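Local structure of dimethyl-sulfide monooxygenase (Hyphomicrobium sulfonivorans, 6AK1) at residues 251-262 with 384-392; 337-345 with 358-369. The protein uses FMN, NADH and oxygen to oxidise dimethyl sulfide to methanethiol and formaldehyde, the first step of dimethyl sulfide degradation. All blocks are in the same frame, centred on the assembly; numbering follows the deposited sequence.

Interaction 1: 251-262 with 384-392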
loop_
_atom_site.group_PDB
_atom_site.type_symbol
_atom_site.label_atom_id
_atom_site.label_comp_id
_atom_site.label_asym_id
_atom_site.label_seq_id
_atom_site.Cartn_x
_atom_site.Cartn_y
_atom_site.Cartn_z
ATOM N N VAL A 251 -17.789 1.655 11.716
ATOM C CA VAL A 251 -18.406 2.524 10.716
ATOM C C VAL A 251 -18.492 3.947 11.240
ATOM O O VAL A 251 -18.250 4.918 10.506
ATOM C CB VAL A 251 -19.794 1.983 10.316
ATOM C CG1 VAL A 251 -20.512 2.970 9.393
ATOM C CG2 VAL A 251 -19.663 0.619 9.645
ATOM N N GLU A 252 -18.833 4.091 12.528
ATOM C CA GLU A 252 -18.957 5.412 13.139
ATOM C C GLU A 252 -17.638 6.168 13.074
ATOM O O GLU A 252 -17.585 7.308 12.597
ATOM C CB GLU A 252 -19.437 5.277 14.588
ATOM C CG GLU A 252 -20.926 4.947 14.735
ATOM C CD GLU A 252 -21.265 3.497 14.399
ATOM O OE1 GLU A 252 -20.368 2.622 14.504
ATOM O OE2 GLU A 252 -22.435 3.234 14.023
ATOM N N GLN A 253 -16.555 5.543 13.542
ATOM C CA GLN A 253 -15.240 6.172 13.450
ATOM C C GLN A 253 -14.843 6.456 12.001
ATOM O O GLN A 253 -14.150 7.445 11.731
ATOM C CB GLN A 253 -14.195 5.283 14.118
ATOM C CG GLN A 253 -12.792 5.846 14.075
ATOM C CD GLN A 253 -11.745 4.808 14.429
ATOM O OE1 GLN A 253 -11.588 3.805 13.735
ATOM N NE2 GLN A 253 -11.038 5.036 15.522
ATOM N N ALA A 254 -15.277 5.614 11.058
ATOM C CA ALA A 254 -14.900 5.835 9.665
ATOM C C ALA A 254 -15.542 7.092 9.103
ATOM O O ALA A 254 -14.925 7.782 8.281
ATOM C CB ALA A 254 -15.274 4.624 8.804
ATOM N N ARG A 255 -16.776 7.400 9.519
ATOM C CA ARG A 255 -17.436 8.618 9.048
ATOM C C ARG A 255 -16.561 9.845 9.293
ATOM O O ARG A 255 -16.414 10.704 8.411
ATOM C CB ARG A 255 -18.807 8.761 9.727
ATOM C CG ARG A 255 -19.816 7.682 9.265
ATOM C CD ARG A 255 -21.207 7.682 9.977
ATOM N NE ARG A 255 -21.979 8.922 9.811
ATOM C CZ ARG A 255 -22.694 9.263 8.729
ATOM N NH1 ARG A 255 -22.774 8.476 7.648
ATOM N NH2 ARG A 255 -23.338 10.428 8.721
ATOM N N GLN A 256 -15.931 9.917 10.473
ATOM C CA GLN A 256 -15.107 11.073 10.819
ATOM C C GLN A 256 -13.751 11.023 10.126
ATOM O O GLN A 256 -13.279 12.045 9.614
ATOM C CB GLN A 256 -14.921 11.162 12.341
ATOM C CG GLN A 256 -14.416 12.530 12.803
ATOM C CD GLN A 256 -15.375 13.640 12.399
ATOM O OE1 GLN A 256 -16.518 13.705 12.896
ATOM N NE2 GLN A 256 -14.937 14.501 11.472
ATOM N N ILE A 257 -13.121 9.844 10.083
ATOM C CA ILE A 257 -11.819 9.721 9.429
ATOM C C ILE A 257 -11.905 10.176 7.975
ATOM O O ILE A 257 -11.088 10.979 7.514
ATOM C CB ILE A 257 -11.285 8.281 9.550
ATOM C CG1 ILE A 257 -10.845 7.989 10.986
ATOM C CG2 ILE A 257 -10.110 8.059 8.614
ATOM C CD1 ILE A 257 -10.304 6.570 11.202
ATOM N N THR A 258 -12.908 9.693 7.237
ATOM C CA THR A 258 -12.964 9.987 5.803
ATOM C C THR A 258 -13.453 11.396 5.518
ATOM O O THR A 258 -13.033 11.999 4.525
ATOM C CB THR A 258 -13.856 8.979 5.070
ATOM O OG1 THR A 258 -15.219 9.078 5.533
ATOM C CG2 THR A 258 -13.329 7.564 5.291
ATOM N N THR A 259 -14.352 11.925 6.352
ATOM C CA THR A 259 -14.716 13.336 6.256
ATOM C C THR A 259 -13.505 14.228 6.516
ATOM O O THR A 259 -13.276 15.202 5.789
ATOM C CB THR A 259 -15.847 13.654 7.244
ATOM O OG1 THR A 259 -17.013 12.890 6.906
ATOM C CG2 THR A 259 -16.189 15.139 7.227
ATOM N N ASP A 260 -12.704 13.898 7.543
ATOM C CA ASP A 260 -11.492 14.673 7.830
ATOM C C ASP A 260 -10.488 14.615 6.680
ATOM O O ASP A 260 -9.908 15.642 6.303
ATOM C CB ASP A 260 -10.837 14.190 9.125
ATOM C CG ASP A 260 -11.584 14.664 10.373
ATOM O OD1 ASP A 260 -12.468 15.547 10.238
ATOM O OD2 ASP A 260 -11.281 14.172 11.490
ATOM N N ILE A 261 -10.255 13.421 6.121
ATOM C CA ILE A 261 -9.285 13.289 5.032
ATOM C C ILE A 261 -9.703 14.144 3.843
ATOM O O ILE A 261 -8.877 14.843 3.244
ATOM C CB ILE A 261 -9.106 11.807 4.636
ATOM C CG1 ILE A 261 -8.200 11.091 5.640
ATOM C CG2 ILE A 261 -8.585 11.669 3.204
ATOM C CD1 ILE A 261 -8.333 9.575 5.608
ATOM N N ARG A 262 -10.999 14.122 3.500
ATOM C CA ARG A 262 -11.456 14.902 2.351
ATOM C C ARG A 262 -11.484 16.404 2.653
ATOM O O ARG A 262 -11.339 17.215 1.730
ATOM C CB ARG A 262 -12.826 14.399 1.883
ATOM C CG ARG A 262 -12.832 12.911 1.483
ATOM C CD ARG A 262 -14.100 12.480 0.726
ATOM N NE ARG A 262 -14.288 11.032 0.775
ATOM C CZ ARG A 262 -13.690 10.160 -0.035
ATOM N NH1 ARG A 262 -12.847 10.578 -0.977
ATOM N NH2 ARG A 262 -13.922 8.861 0.109
ATOM N N ARG A 384 -22.204 -0.753 3.827
ATOM C CA ARG A 384 -22.303 0.130 4.956
ATOM C C ARG A 384 -20.991 0.900 5.155
ATOM O O ARG A 384 -21.031 2.071 5.359
ATOM C CB ARG A 384 -22.696 -0.613 6.223
ATOM C CG ARG A 384 -23.791 0.000 7.033
ATOM C CD ARG A 384 -23.852 -0.597 8.417
ATOM N NE ARG A 384 -23.821 0.415 9.443
ATOM C CZ ARG A 384 -23.331 0.255 10.655
ATOM N NH1 ARG A 384 -22.809 -0.887 11.020
ATOM N NH2 ARG A 384 -23.360 1.246 11.492
ATOM N N TRP A 385 -19.847 0.224 5.088
ATOM C CA TRP A 385 -18.553 0.896 5.197
ATOM C C TRP A 385 -18.358 1.904 4.072
ATOM O O TRP A 385 -17.774 2.969 4.280
ATOM C CB TRP A 385 -17.407 -0.112 5.166
ATOM C CG TRP A 385 -17.227 -0.999 6.366
ATOM C CD1 TRP A 385 -17.552 -2.319 6.452
ATOM C CD2 TRP A 385 -16.610 -0.655 7.616
ATOM N NE1 TRP A 385 -17.195 -2.816 7.677
ATOM C CE2 TRP A 385 -16.630 -1.811 8.420
ATOM C CE3 TRP A 385 -16.070 0.525 8.143
ATOM C CZ2 TRP A 385 -16.120 -1.830 9.718
ATOM C CZ3 TRP A 385 -15.555 0.504 9.426
ATOM C CH2 TRP A 385 -15.578 -0.670 10.199
ATOM N N VAL A 386 -18.819 1.582 2.867
ATOM C CA VAL A 386 -18.584 2.471 1.737
ATOM C C VAL A 386 -19.527 3.663 1.789
ATOM O O VAL A 386 -19.090 4.816 1.760
ATOM C CB VAL A 386 -18.707 1.703 0.407
ATOM C CG1 VAL A 386 -18.729 2.678 -0.758
ATOM C CG2 VAL A 386 -17.540 0.728 0.244
ATOM N N ASP A 387 -20.829 3.402 1.899
ATOM C CA ASP A 387 -21.815 4.474 1.813
ATOM C C ASP A 387 -21.936 5.227 3.134
ATOM O O ASP A 387 -21.874 6.457 3.162
ATOM C CB ASP A 387 -23.162 3.894 1.373
ATOM C CG ASP A 387 -23.078 3.216 0.006
ATOM O OD1 ASP A 387 -22.340 3.736 -0.859
ATOM O OD2 ASP A 387 -23.729 2.167 -0.202
ATOM N N GLU A 388 -22.080 4.506 4.239
ATOM C CA GLU A 388 -22.186 5.165 5.535
ATOM C C GLU A 388 -20.821 5.628 6.042
ATOM O O GLU A 388 -20.686 6.755 6.527
ATOM C CB GLU A 388 -22.853 4.220 6.538
ATOM C CG GLU A 388 -23.232 4.844 7.857
ATOM C CD GLU A 388 -24.044 3.895 8.735
ATOM O OE1 GLU A 388 -23.885 3.969 9.970
ATOM O OE2 GLU A 388 -24.833 3.078 8.186
ATOM N N GLY A 389 -19.794 4.779 5.935
ATOM C CA GLY A 389 -18.475 5.141 6.433
ATOM C C GLY A 389 -17.709 6.091 5.530
ATOM O O GLY A 389 -16.793 6.774 6.003
ATOM N N GLY A 390 -18.052 6.136 4.244
ATOM C CA GLY A 390 -17.434 7.061 3.319
ATOM C C GLY A 390 -16.143 6.603 2.667
ATOM O O GLY A 390 -15.528 7.402 1.953
ATOM N N VAL A 391 -15.716 5.349 2.864
ATOM C CA VAL A 391 -14.520 4.856 2.175
ATOM C C VAL A 391 -14.857 4.515 0.727
ATOM O O VAL A 391 -16.017 4.316 0.356
ATOM C CB VAL A 391 -13.899 3.640 2.889
ATOM C CG1 VAL A 391 -13.523 3.973 4.311
ATOM C CG2 VAL A 391 -14.831 2.412 2.811
ATOM N N ASP A 392 -13.811 4.396 -0.093
ATOM C CA ASP A 392 -13.984 4.044 -1.502
ATOM C C ASP A 392 -13.835 2.555 -1.786
ATOM O O ASP A 392 -14.259 2.100 -2.850
ATOM C CB ASP A 392 -12.993 4.828 -2.364
ATOM C CG ASP A 392 -13.268 6.332 -2.343
ATOM O OD1 ASP A 392 -14.173 6.776 -3.084
ATOM O OD2 ASP A 392 -12.596 7.070 -1.589
#
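Arg255 and Gly389 bring the backbones to 4.5 Å, CA to CA, where helix 251-262 crosses helix 384-388 at -44°. Val251 CG2 sits over the Trp385 six-membered ring, 3.9 Å from its centroid in a CH-pi contact; the same methyl also lies over a face of the Arg384 guanidinium. Arg384 grips the Glu388 carboxylate side-on with NE and NH2, and NH2 reaches Glu252 OE2 in a weaker salt bridge (3.3 Å). Arg255, bent at chi3 (61°), turns NH1 onto Glu388 O at 2.9 Å. Thr258 OG1 lies 2.8 Å from Gly389 O, with Ala254 O a rival acceptor. Extended from CG to NE, Arg262 donates NH2 to both Gly390 O and Asp392 OD2, each at 2.8 Å and in the guanidinium plane; the hydrogen bond to OD2, part of a salt bridge, is almost straight (177°). A leucine in its place would probably leave Gly390 O without this donor, Asp392 OD2 without its charged mate and Arg272 O without the NH1 bond. These are neighbouring outer helices of the TIM barrel: Trp385 packs on Met279 and Phe394, Thr258 on Ile277, and Asp392 leads into strand 393-397, its backbone hydrogen-bonded to Val6 and Ile277.

Interaction 2: 337-345 with 358-369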
loop_
_atom_site.group_PDB
_atom_site.type_symbol
_atom_site.label_atom_id
_atom_site.label_comp_id
_atom_site.label_asym_id
_atom_site.label_seq_id
_atom_site.Cartn_x
_atom_site.Cartn_y
_atom_site.Cartn_z
ATOM N N LEU A 337 -4.628 0.961 23.190
ATOM C CA LEU A 337 -4.845 -0.403 22.724
ATOM C C LEU A 337 -6.139 -0.980 23.283
ATOM O O LEU A 337 -6.910 -1.593 22.532
ATOM C CB LEU A 337 -3.658 -1.296 23.084
ATOM C CG LEU A 337 -3.778 -2.709 22.484
ATOM C CD1 LEU A 337 -4.121 -2.651 20.993
ATOM C CD2 LEU A 337 -2.498 -3.500 22.692
ATOM N N ARG A 338 -6.381 -0.793 24.593
ATOM C CA ARG A 338 -7.638 -1.226 25.205
ATOM C C ARG A 338 -8.833 -0.721 24.411
ATOM O O ARG A 338 -9.764 -1.476 24.127
ATOM C CB ARG A 338 -7.737 -0.750 26.665
ATOM C CG ARG A 338 -8.995 -1.265 27.407
ATOM C CD ARG A 338 -9.214 -0.620 28.799
ATOM N NE ARG A 338 -9.670 0.768 28.686
ATOM C CZ ARG A 338 -8.904 1.835 28.887
ATOM N NH1 ARG A 338 -7.634 1.695 29.237
ATOM N NH2 ARG A 338 -9.414 3.045 28.733
ATOM N N THR A 339 -8.812 0.552 24.020
ATOM C CA THR A 339 -9.962 1.100 23.316
ATOM C C THR A 339 -10.075 0.547 21.898
ATOM O O THR A 339 -11.193 0.388 21.391
ATOM C CB THR A 339 -9.907 2.636 23.330
ATOM O OG1 THR A 339 -11.193 3.164 22.994
ATOM C CG2 THR A 339 -8.897 3.181 22.341
ATOM N N THR A 340 -8.948 0.214 21.247
ATOM C CA THR A 340 -9.072 -0.362 19.907
ATOM C C THR A 340 -9.470 -1.833 19.980
ATOM O O THR A 340 -10.338 -2.280 19.229
ATOM C CB THR A 340 -7.781 -0.191 19.094
ATOM O OG1 THR A 340 -6.638 -0.337 19.942
ATOM C CG2 THR A 340 -7.748 1.173 18.439
ATOM N N LEU A 341 -8.883 -2.593 20.899
ATOM C CA LEU A 341 -9.323 -3.972 21.097
ATOM C C LEU A 341 -10.799 -4.055 21.453
ATOM O O LEU A 341 -11.502 -4.958 20.984
ATOM C CB LEU A 341 -8.481 -4.642 22.172
ATOM C CG LEU A 341 -6.992 -4.762 21.813
ATOM C CD1 LEU A 341 -6.237 -5.370 22.964
ATOM C CD2 LEU A 341 -6.813 -5.614 20.570
ATOM N N GLU A 342 -11.295 -3.117 22.266
ATOM C CA GLU A 342 -12.709 -3.144 22.642
ATOM C C GLU A 342 -13.612 -2.867 21.444
ATOM O O GLU A 342 -14.693 -3.459 21.323
ATOM C CB GLU A 342 -12.992 -2.130 23.754
ATOM C CG GLU A 342 -12.555 -2.552 25.149
ATOM C CD GLU A 342 -12.691 -1.418 26.163
ATOM O OE1 GLU A 342 -12.730 -0.246 25.736
ATOM O OE2 GLU A 342 -12.785 -1.689 27.379
ATOM N N SER A 343 -13.195 -1.966 20.550
ATOM C CA SER A 343 -13.994 -1.714 19.353
ATOM C C SER A 343 -13.958 -2.899 18.386
ATOM O O SER A 343 -14.918 -3.111 17.632
ATOM C CB SER A 343 -13.522 -0.438 18.658
ATOM O OG SER A 343 -12.182 -0.581 18.218
ATOM N N LEU A 344 -12.888 -3.700 18.420
ATOM C CA LEU A 344 -12.731 -4.830 17.512
ATOM C C LEU A 344 -13.429 -6.107 17.973
ATOM O O LEU A 344 -13.633 -7.004 17.150
ATOM C CB LEU A 344 -11.242 -5.133 17.295
ATOM C CG LEU A 344 -10.451 -4.131 16.450
ATOM C CD1 LEU A 344 -8.957 -4.406 16.542
ATOM C CD2 LEU A 344 -10.923 -4.168 15.005
ATOM N N THR A 345 -13.804 -6.226 19.244
ATOM C CA THR A 345 -14.404 -7.458 19.745
ATOM C C THR A 345 -15.854 -7.243 20.170
ATOM O O THR A 345 -16.251 -6.134 20.544
ATOM C CB THR A 345 -13.606 -8.032 20.926
ATOM O OG1 THR A 345 -13.123 -6.961 21.746
ATOM C CG2 THR A 345 -12.427 -8.871 20.434
ATOM N N VAL A 358 -9.122 -12.446 24.161
ATOM C CA VAL A 358 -9.159 -11.450 23.094
ATOM C C VAL A 358 -8.007 -11.672 22.111
ATOM O O VAL A 358 -8.209 -11.690 20.890
ATOM C CB VAL A 358 -9.143 -10.032 23.692
ATOM C CG1 VAL A 358 -9.113 -8.984 22.592
ATOM C CG2 VAL A 358 -10.362 -9.833 24.591
ATOM N N ILE A 359 -6.783 -11.848 22.629
ATOM C CA ILE A 359 -5.613 -12.015 21.761
ATOM C C ILE A 359 -5.802 -13.204 20.821
ATOM O O ILE A 359 -5.412 -13.149 19.644
ATOM C CB ILE A 359 -4.327 -12.171 22.600
ATOM C CG1 ILE A 359 -4.037 -10.896 23.393
ATOM C CG2 ILE A 359 -3.136 -12.539 21.703
ATOM C CD1 ILE A 359 -4.172 -9.624 22.578
ATOM N N ARG A 360 -6.397 -14.294 21.326
ATOM C CA ARG A 360 -6.643 -15.466 20.489
ATOM C C ARG A 360 -7.575 -15.131 19.327
ATOM O O ARG A 360 -7.283 -15.468 18.173
ATOM C CB ARG A 360 -7.210 -16.619 21.325
ATOM C CG ARG A 360 -7.479 -17.882 20.495
ATOM C CD ARG A 360 -8.184 -18.982 21.276
ATOM N NE ARG A 360 -8.649 -20.035 20.370
ATOM C CZ ARG A 360 -9.861 -20.069 19.816
ATOM N NH1 ARG A 360 -10.752 -19.113 20.087
ATOM N NH2 ARG A 360 -10.184 -21.062 18.988
ATOM N N GLU A 361 -8.702 -14.461 19.608
ATOM C CA GLU A 361 -9.585 -14.020 18.527
ATOM C C GLU A 361 -8.863 -13.091 17.562
ATOM O O GLU A 361 -9.115 -13.129 16.352
ATOM C CB GLU A 361 -10.827 -13.315 19.079
ATOM C CG GLU A 361 -11.745 -14.183 19.912
ATOM C CD GLU A 361 -12.968 -14.662 19.141
ATOM O OE1 GLU A 361 -13.148 -15.896 19.043
ATOM O OE2 GLU A 361 -13.748 -13.809 18.648
ATOM N N ARG A 362 -7.984 -12.229 18.077
ATOM C CA ARG A 362 -7.286 -11.268 17.226
ATOM C C ARG A 362 -6.182 -11.909 16.385
ATOM O O ARG A 362 -5.626 -11.236 15.512
ATOM C CB ARG A 362 -6.721 -10.121 18.076
ATOM C CG ARG A 362 -7.782 -9.334 18.887
ATOM C CD ARG A 362 -9.026 -8.977 18.055
ATOM N NE ARG A 362 -8.657 -8.307 16.816
ATOM C CZ ARG A 362 -9.415 -8.264 15.725
ATOM N NH1 ARG A 362 -10.601 -8.849 15.732
ATOM N NH2 ARG A 362 -8.975 -7.646 14.629
ATOM N N CYS A 363 -5.875 -13.192 16.593
ATOM C CA CYS A 363 -4.954 -13.881 15.693
ATOM C C CYS A 363 -5.420 -13.863 14.243
ATOM O O CYS A 363 -4.629 -14.200 13.360
ATOM C CB CYS A 363 -4.741 -15.325 16.141
ATOM S SG CYS A 363 -3.651 -15.470 17.566
ATOM N N ILE A 364 -6.677 -13.506 13.983
ATOM C CA ILE A 364 -7.165 -13.172 12.646
ATOM C C ILE A 364 -7.553 -11.702 12.637
ATOM O O ILE A 364 -8.370 -11.265 13.459
ATOM C CB ILE A 364 -8.378 -14.025 12.243
ATOM C CG1 ILE A 364 -7.980 -15.491 12.075
ATOM C CG2 ILE A 364 -9.003 -13.465 10.965
ATOM C CD1 ILE A 364 -9.154 -16.383 11.782
ATOM N N GLY A 365 -6.992 -10.944 11.705
ATOM C CA GLY A 365 -7.398 -9.571 11.473
ATOM C C GLY A 365 -6.395 -8.538 11.934
ATOM O O GLY A 365 -6.457 -7.391 11.480
ATOM N N GLY A 366 -5.477 -8.910 12.816
ATOM C CA GLY A 366 -4.476 -7.986 13.312
ATOM C C GLY A 366 -5.084 -6.898 14.170
ATOM O O GLY A 366 -5.619 -7.165 15.253
ATOM N N LEU A 367 -5.004 -5.663 13.675
ATOM C CA LEU A 367 -5.633 -4.503 14.290
ATOM C C LEU A 367 -6.765 -3.958 13.435
ATOM O O LEU A 367 -7.244 -2.851 13.690
ATOM C CB LEU A 367 -4.593 -3.409 14.551
ATOM C CG LEU A 367 -3.562 -3.710 15.633
ATOM C CD1 LEU A 367 -2.482 -2.616 15.679
ATOM C CD2 LEU A 367 -4.255 -3.842 16.963
ATOM N N GLY A 368 -7.200 -4.709 12.424
ATOM C CA GLY A 368 -8.297 -4.291 11.590
ATOM C C GLY A 368 -9.547 -5.106 11.855
ATOM O O GLY A 368 -9.508 -6.171 12.480
ATOM N N PRO A 369 -10.681 -4.623 11.361
ATOM C CA PRO A 369 -11.938 -5.343 11.569
ATOM C C PRO A 369 -11.984 -6.655 10.797
ATOM O O PRO A 369 -11.355 -6.823 9.747
ATOM C CB PRO A 369 -13.003 -4.355 11.068
ATOM C CG PRO A 369 -12.258 -3.457 10.105
ATOM C CD PRO A 369 -10.849 -3.383 10.586
#
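Leu344 lies across the guanidinium of Arg362, its CB 4.0 Å from CZ and over the centre of one face; Ile364 O is near the rim of the opposite face. The two methyls of Leu344 go on to the backbone beyond: CD1 meets Leu367 O at 3.7 Å and CD2 meets Gly368 O at 3.5 Å. Beside it, Thr345 CG2 touches Val358 CG1 at 4.0 Å and also the CD of Arg362, while Leu341 CD2 rests 4.2 Å from Arg362 CG, the two side chains running antiparallel. Leu337 CD1 closes the far end against Leu367 CD2 (4.2 Å). Helices 335-344 and 355-362 belong to a long excursion, about half helical, between barrel strands 276-284 and 370-372, consistent with the insertions that decorate the TIM barrel of bacterial-luciferase-like flavoenzymes. Bends at chi2 (-46°) and chi3 (-52°) fold Arg362 back over its own loop, where NH2 makes weak hydrogen bonds to Gly368 O (2.7 Å) and Gly366 O; NE is buried without a polar partner. That loop contains a type II' beta turn from Gly365 to Gly368. Thr345 OG1, hydrogen-bonded to Leu341 O at 2.7 Å, fixes the methyl that faces Val358. Farther out, Tyr312 of helix 305-316 hydrogen-bonds Gly366 O through its OH and packs on Leu341, Arg362 and Leu367, and the backbone of Pro369 is hydrogen-bonded to Thr282 of strand 276-284.

The two contacts adjoin: Trp385 CZ2 of interaction 1 packs 4.2 Å from Pro369 CG of interaction 2, with centres about 20 Å apart. Interaction 2 is nested within the chain loop that interaction 1 closes, and both reach strand 276-284. They join different elements, however. Interaction 1 pairs two outer helices of the barrel; it is only partly buried, so a charged network and backbone-directed arginines at its edges accompany apolar packing on Trp385. Interaction 2 ties together two helices of the excursion and is almost wholly buried. Its contacts across the segments are apolar or van der Waals, its arginine turning its polar end to its own loop.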